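Inactive dihydroorotase-like domain (Chaetomium thermophilum, PDB 5NNL) is a catalytically inactive relative of the dihydroorotases, with the (beta/alpha)8-barrel fold of the amidohydrolase superfamily. Local coordinates at residues S183-Q188 against L243-T248; R43-S48 against I218-Y223. All coordinates share one frame; numbering follows the deposited sequence.

Contact 1 (S183-Q188 against L243-T248); sequences SLFLSQ and LPLLLT
With CG anti to its own carbonyl carbon (chi1 -55°), F185 swings its ring across to helix 242-251, where L245 adopts the same kind of first torsion. The two side chains run past each other in opposite directions, so the ring lies alongside the root of the leucine and does not meet its branched end. The methylene CB of L245 sits over one face of the ring, 3.8 Å above its plane and shifted toward the rim. This is a CH-pi contact: L245 CB is 4.2 Å from the centroid of the F185 ring, 24° from the normal. The backbone of the same residue completes the approach, L245 O coming to 3.5 Å from F185 CZ on the same side of the ring. L246 contributes from another direction, its CD2 methyl standing at the ring edge, near the plane, 4.3 Å from F185 CE2. The phenylalanine thus rests on two consecutive residues of the helix, and the contact between the segments is wholly by packing. Within the helix, P244 O accepts from both the backbone N and OG1 of T248, one turn on; T248 OG1 comes to 2.7 Å from P244 O, 43° out of the carbonyl plane, and also bonds K307 N. F185 belongs to the short helix 181-185, which follows barrel strand 175-180. L245 meanwhile reaches L306 of strand 305-315, while L243 and L247 lean on strand 281-291, so helix 242-251 lies between the short helix 181-185 and the antiparallel strands 281-291 and 305-315.

Contact 2 (R43-S48 against I218-Y223); sequences RIMPVS and IGSLPY
The backbones of M45 and G219 approach to 7.8 Å between their CA atoms, with G219 in an extended, positive-phi conformation (81°/-173°) just before helix 221-228. Both segments belong to the (beta/alpha)8 barrel: 43-48 carries the last part of the second parallel strand, 39-44, into the loop that follows, and 218-223 comes directly after the eighth, 215-217. The first strand, 3-11, runs between these two in the barrel, so the contact spans the loops at the mouth and not directly bonded neighbours. M45 carries the contact, and S220 answers it with its own side chain. The methionine CG lies anti to the carbonyl carbon and the chain stays extended through chi2, then bends at the last torsion (chi3 67°), which turns the methyl toward S220. The thioether sulfur rests against the peptide link between G219 and S220, with M45 SD 3.6 Å from S220 N and 3.7 Å from G219 C. These are van der Waals approaches, and the small buried area, 100 Å² in all, fits one methionine laid against a short loop. R43, before the methionine, is held by its guanidinium group, NE bonding S97 OG and NH1 bonding I12 O. M45 pairs through its backbone with A14 of the short strand 13-14, and I218 N bonds N11 OD1 of strand 3-11, so both segments touch the chain around the end of the first barrel strand. At the end of the methionine, the CE methyl touches the serine along its CB-OG bond, lying 3.8 Å from S220 CB and equally far from S220 OG.

How the contacts relate
Along the chain the segments alternate, in the order 43-48, 183-188, 218-223, 243-248, and the centres of the two contacts lie about 17 Å apart. Contact 2 is the nearer to the middle of the molecule, its centre about 6 Å from the centre of the chain. Contact 1 lies further out, about 15 Å from that centre, where helix 181-185 meets helix 242-251. They touch directly by packing, S183 OG standing 3.3 Å from L221 CD2. This S183-L221 contact connects the two, and helix 242-251, the next helix after 221-228, carries the packing on to strands 281-291 and 305-315.

Contact 1 (S183-Q188 against L243-T248)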
loop_
_atom_site.group_PDB
_atom_site.type_symbol
_atom_site.label_atom_id
_atom_site.label_comp_id
_atom_site.label_asym_id
_atom_site.label_seq_id
_atom_site.Cartn_x
_atom_site.Cartn_y
_atom_site.Cartn_z
ATOM N N SER A 183 -5.733 0.572 -10.118
ATOM C CA SER A 183 -6.148 -0.597 -10.888
ATOM C C SER A 183 -7.643 -0.589 -11.180
ATOM O O SER A 183 -8.076 -1.145 -12.196
ATOM C CB SER A 183 -5.778 -1.879 -10.144
ATOM O OG SER A 183 -4.375 -2.049 -10.060
ATOM N N LEU A 184 -8.450 0.011 -10.302
ATOM C CA LEU A 184 -9.894 0.015 -10.498
ATOM C C LEU A 184 -10.361 1.083 -11.478
ATOM O O LEU A 184 -11.501 1.009 -11.951
ATOM C CB LEU A 184 -10.610 0.214 -9.159
ATOM C CG LEU A 184 -10.525 -0.917 -8.129
ATOM C CD1 LEU A 184 -11.409 -0.606 -6.934
ATOM C CD2 LEU A 184 -10.911 -2.266 -8.727
ATOM N N PHE A 185 -9.514 2.061 -11.801
ATOM C CA PHE A 185 -9.917 3.191 -12.627
ATOM C C PHE A 185 -9.022 3.408 -13.840
ATOM O O PHE A 185 -9.249 4.365 -14.591
ATOM C CB PHE A 185 -9.953 4.464 -11.775
ATOM C CG PHE A 185 -10.813 4.340 -10.559
ATOM C CD1 PHE A 185 -12.178 4.535 -10.644
ATOM C CD2 PHE A 185 -10.258 4.015 -9.331
ATOM C CE1 PHE A 185 -12.974 4.412 -9.532
ATOM C CE2 PHE A 185 -11.051 3.893 -8.208
ATOM C CZ PHE A 185 -12.412 4.092 -8.310
ATOM N N LEU A 186 -8.019 2.554 -14.052
ATOM C CA LEU A 186 -7.173 2.587 -15.238
ATOM C C LEU A 186 -6.978 1.165 -15.739
ATOM O O LEU A 186 -6.754 0.250 -14.941
ATOM C CB LEU A 186 -5.801 3.213 -14.956
ATOM C CG LEU A 186 -5.771 4.666 -14.488
ATOM C CD1 LEU A 186 -4.390 5.002 -13.965
ATOM C CD2 LEU A 186 -6.159 5.611 -15.610
ATOM N N SER A 187 -7.049 0.988 -17.060
ATOM C CA SER A 187 -6.903 -0.323 -17.683
ATOM C C SER A 187 -6.060 -0.186 -18.947
ATOM O O SER A 187 -5.636 0.911 -19.324
ATOM C CB SER A 187 -8.271 -0.939 -18.004
ATOM O OG SER A 187 -8.847 -0.339 -19.151
ATOM N N GLN A 188 -5.817 -1.320 -19.610
ATOM C CA GLN A 188 -5.054 -1.315 -20.854
ATOM C C GLN A 188 -5.806 -0.638 -21.991
ATOM O O GLN A 188 -5.191 -0.300 -23.008
ATOM C CB GLN A 188 -4.679 -2.745 -21.243
ATOM C CG GLN A 188 -3.375 -3.204 -20.612
ATOM C CD GLN A 188 -3.136 -4.692 -20.761
ATOM O OE1 GLN A 188 -3.422 -5.274 -21.804
ATOM N NE2 GLN A 188 -2.619 -5.316 -19.710
ATOM N N LEU A 243 -8.031 8.401 -2.611
ATOM C CA LEU A 243 -9.288 8.441 -1.875
ATOM C C LEU A 243 -10.365 9.167 -2.676
ATOM O O LEU A 243 -11.503 8.682 -2.747
ATOM C CB LEU A 243 -9.080 9.088 -0.501
ATOM C CG LEU A 243 -10.284 9.177 0.438
ATOM C CD1 LEU A 243 -10.834 7.800 0.741
ATOM C CD2 LEU A 243 -9.881 9.890 1.727
ATOM N N PRO A 244 -10.067 10.316 -3.295
ATOM C CA PRO A 244 -11.103 10.965 -4.119
ATOM C C PRO A 244 -11.633 10.076 -5.228
ATOM O O PRO A 244 -12.843 10.084 -5.490
ATOM C CB PRO A 244 -10.386 12.203 -4.670
ATOM C CG PRO A 244 -9.316 12.484 -3.698
ATOM C CD PRO A 244 -8.876 11.169 -3.143
ATOM N N LEU A 245 -10.759 9.318 -5.901
ATOM C CA LEU A 245 -11.227 8.346 -6.883
ATOM C C LEU A 245 -12.252 7.404 -6.267
ATOM O O LEU A 245 -13.287 7.110 -6.876
ATOM C CB LEU A 245 -10.044 7.552 -7.444
ATOM C CG LEU A 245 -9.142 8.259 -8.458
ATOM C CD1 LEU A 245 -7.850 7.477 -8.658
ATOM C CD2 LEU A 245 -9.863 8.445 -9.784
ATOM N N LEU A 246 -11.984 6.932 -5.047
ATOM C CA LEU A 246 -12.929 6.051 -4.367
ATOM C C LEU A 246 -14.198 6.796 -3.983
ATOM O O LEU A 246 -15.307 6.284 -4.170
ATOM C CB LEU A 246 -12.279 5.451 -3.124
ATOM C CG LEU A 246 -11.079 4.540 -3.375
ATOM C CD1 LEU A 246 -10.337 4.282 -2.074
ATOM C CD2 LEU A 246 -11.525 3.236 -4.012
ATOM N N LEU A 247 -14.056 8.002 -3.435
ATOM C CA LEU A 247 -15.228 8.758 -3.016
ATOM C C LEU A 247 -16.056 9.205 -4.212
ATOM O O LEU A 247 -17.280 9.332 -4.103
ATOM C CB LEU A 247 -14.798 9.954 -2.172
ATOM C CG LEU A 247 -14.029 9.590 -0.900
ATOM C CD1 LEU A 247 -13.622 10.839 -0.157
ATOM C CD2 LEU A 247 -14.846 8.681 0.008
ATOM N N THR A 248 -15.414 9.446 -5.354
ATOM C CA THR A 248 -16.168 9.704 -6.576
ATOM C C THR A 248 -17.015 8.495 -6.951
ATOM O O THR A 248 -18.155 8.642 -7.405
ATOM C CB THR A 248 -15.207 10.075 -7.708
ATOM O OG1 THR A 248 -14.427 11.213 -7.316
ATOM C CG2 THR A 248 -15.969 10.404 -8.992
#

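Contact 2 (R43-S48 against I218-Y223)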
loop_
_atom_site.group_PDB
_atom_site.type_symbol
_atom_site.label_atom_id
_atom_site.label_comp_id
_atom_site.label_asym_id
_atom_site.label_seq_id
_atom_site.Cartn_x
_atom_site.Cartn_y
_atom_site.Cartn_z
ATOM N N ARG A 43 2.440 1.647 5.786
ATOM C CA ARG A 43 3.505 0.663 5.684
ATOM C C ARG A 43 4.379 1.024 4.494
ATOM O O ARG A 43 3.874 1.248 3.388
ATOM C CB ARG A 43 2.947 -0.752 5.527
ATOM C CG ARG A 43 3.989 -1.769 5.070
ATOM C CD ARG A 43 3.435 -3.177 4.935
ATOM N NE ARG A 43 4.416 -4.036 4.285
ATOM C CZ ARG A 43 4.658 -4.040 2.977
ATOM N NH1 ARG A 43 3.979 -3.236 2.165
ATOM N NH2 ARG A 43 5.583 -4.848 2.478
ATOM N N ILE A 44 5.683 1.086 4.727
ATOM C CA ILE A 44 6.640 1.469 3.700
ATOM C C ILE A 44 7.019 0.232 2.899
ATOM O O ILE A 44 7.432 -0.787 3.467
ATOM C CB ILE A 44 7.879 2.128 4.329
ATOM C CG1 ILE A 44 7.466 3.256 5.286
ATOM C CG2 ILE A 44 8.803 2.657 3.250
ATOM C CD1 ILE A 44 6.625 4.341 4.645
ATOM N N MET A 45 6.875 0.317 1.584
ATOM C CA MET A 45 7.222 -0.797 0.712
ATOM C C MET A 45 8.727 -1.031 0.770
ATOM O O MET A 45 9.499 -0.117 0.452
ATOM C CB MET A 45 6.782 -0.509 -0.720
ATOM C CG MET A 45 5.277 -0.311 -0.870
ATOM S SD MET A 45 4.770 0.018 -2.564
ATOM C CE MET A 45 5.148 -1.551 -3.340
ATOM N N PRO A 46 9.190 -2.223 1.157
ATOM C CA PRO A 46 10.643 -2.432 1.297
ATOM C C PRO A 46 11.412 -2.333 -0.012
ATOM O O PRO A 46 12.633 -2.141 0.026
ATOM C CB PRO A 46 10.743 -3.839 1.903
ATOM C CG PRO A 46 9.453 -4.517 1.539
ATOM C CD PRO A 46 8.414 -3.435 1.467
ATOM N N VAL A 47 10.751 -2.452 -1.160
ATOM C CA VAL A 47 11.404 -2.351 -2.460
ATOM C C VAL A 47 11.222 -0.926 -2.966
ATOM O O VAL A 47 10.090 -0.456 -3.133
ATOM C CB VAL A 47 10.835 -3.378 -3.453
ATOM C CG1 VAL A 47 11.395 -3.166 -4.857
ATOM C CG2 VAL A 47 11.131 -4.804 -2.971
ATOM N N SER A 48 12.332 -0.241 -3.220
ATOM C CA SER A 48 12.315 1.145 -3.658
ATOM C C SER A 48 12.837 1.241 -5.099
ATOM O O SER A 48 12.855 0.241 -5.831
ATOM C CB SER A 48 13.110 1.987 -2.652
ATOM O OG SER A 48 14.402 1.452 -2.419
ATOM N N ILE A 218 -2.285 2.090 -2.108
ATOM C CA ILE A 218 -1.801 2.962 -3.168
ATOM C C ILE A 218 -0.763 2.247 -4.021
ATOM O O ILE A 218 -0.898 2.168 -5.246
ATOM C CB ILE A 218 -1.250 4.263 -2.554
ATOM C CG1 ILE A 218 -2.379 4.955 -1.783
ATOM C CG2 ILE A 218 -0.643 5.152 -3.641
ATOM C CD1 ILE A 218 -2.093 6.366 -1.380
ATOM N N GLY A 219 0.270 1.701 -3.381
ATOM C CA GLY A 219 1.200 0.821 -4.053
ATOM C C GLY A 219 2.255 1.568 -4.844
ATOM O O GLY A 219 2.387 2.794 -4.787
ATOM N N SER A 220 3.032 0.791 -5.595
ATOM C CA SER A 220 4.019 1.338 -6.513
ATOM C C SER A 220 3.448 1.554 -7.905
ATOM O O SER A 220 4.153 2.075 -8.775
ATOM C CB SER A 220 5.243 0.416 -6.592
ATOM O OG SER A 220 4.890 -0.869 -7.079
ATOM N N LEU A 221 2.189 1.178 -8.127
ATOM C CA LEU A 221 1.590 1.341 -9.448
ATOM C C LEU A 221 1.564 2.791 -9.905
ATOM O O LEU A 221 1.884 3.041 -11.082
ATOM C CB LEU A 221 0.177 0.743 -9.449
ATOM C CG LEU A 221 -0.646 0.936 -10.726
ATOM C CD1 LEU A 221 0.104 0.417 -11.953
ATOM C CD2 LEU A 221 -1.993 0.237 -10.591
ATOM N N PRO A 222 1.193 3.774 -9.079
ATOM C CA PRO A 222 1.272 5.166 -9.549
ATOM C C PRO A 222 2.666 5.548 -9.999
ATOM O O PRO A 222 2.827 6.195 -11.041
ATOM C CB PRO A 222 0.829 5.977 -8.322
ATOM C CG PRO A 222 0.022 5.026 -7.504
ATOM C CD PRO A 222 0.653 3.682 -7.712
ATOM N N TYR A 223 3.686 5.159 -9.233
ATOM C CA TYR A 223 5.057 5.481 -9.611
ATOM C C TYR A 223 5.472 4.724 -10.865
ATOM O O TYR A 223 6.084 5.303 -11.771
ATOM C CB TYR A 223 6.010 5.166 -8.460
ATOM C CG TYR A 223 7.438 5.555 -8.770
ATOM C CD1 TYR A 223 7.912 6.820 -8.457
ATOM C CD2 TYR A 223 8.305 4.666 -9.397
ATOM C CE1 TYR A 223 9.208 7.190 -8.746
ATOM C CE2 TYR A 223 9.607 5.027 -9.693
ATOM C CZ TYR A 223 10.050 6.293 -9.363
ATOM O OH TYR A 223 11.337 6.677 -9.647
#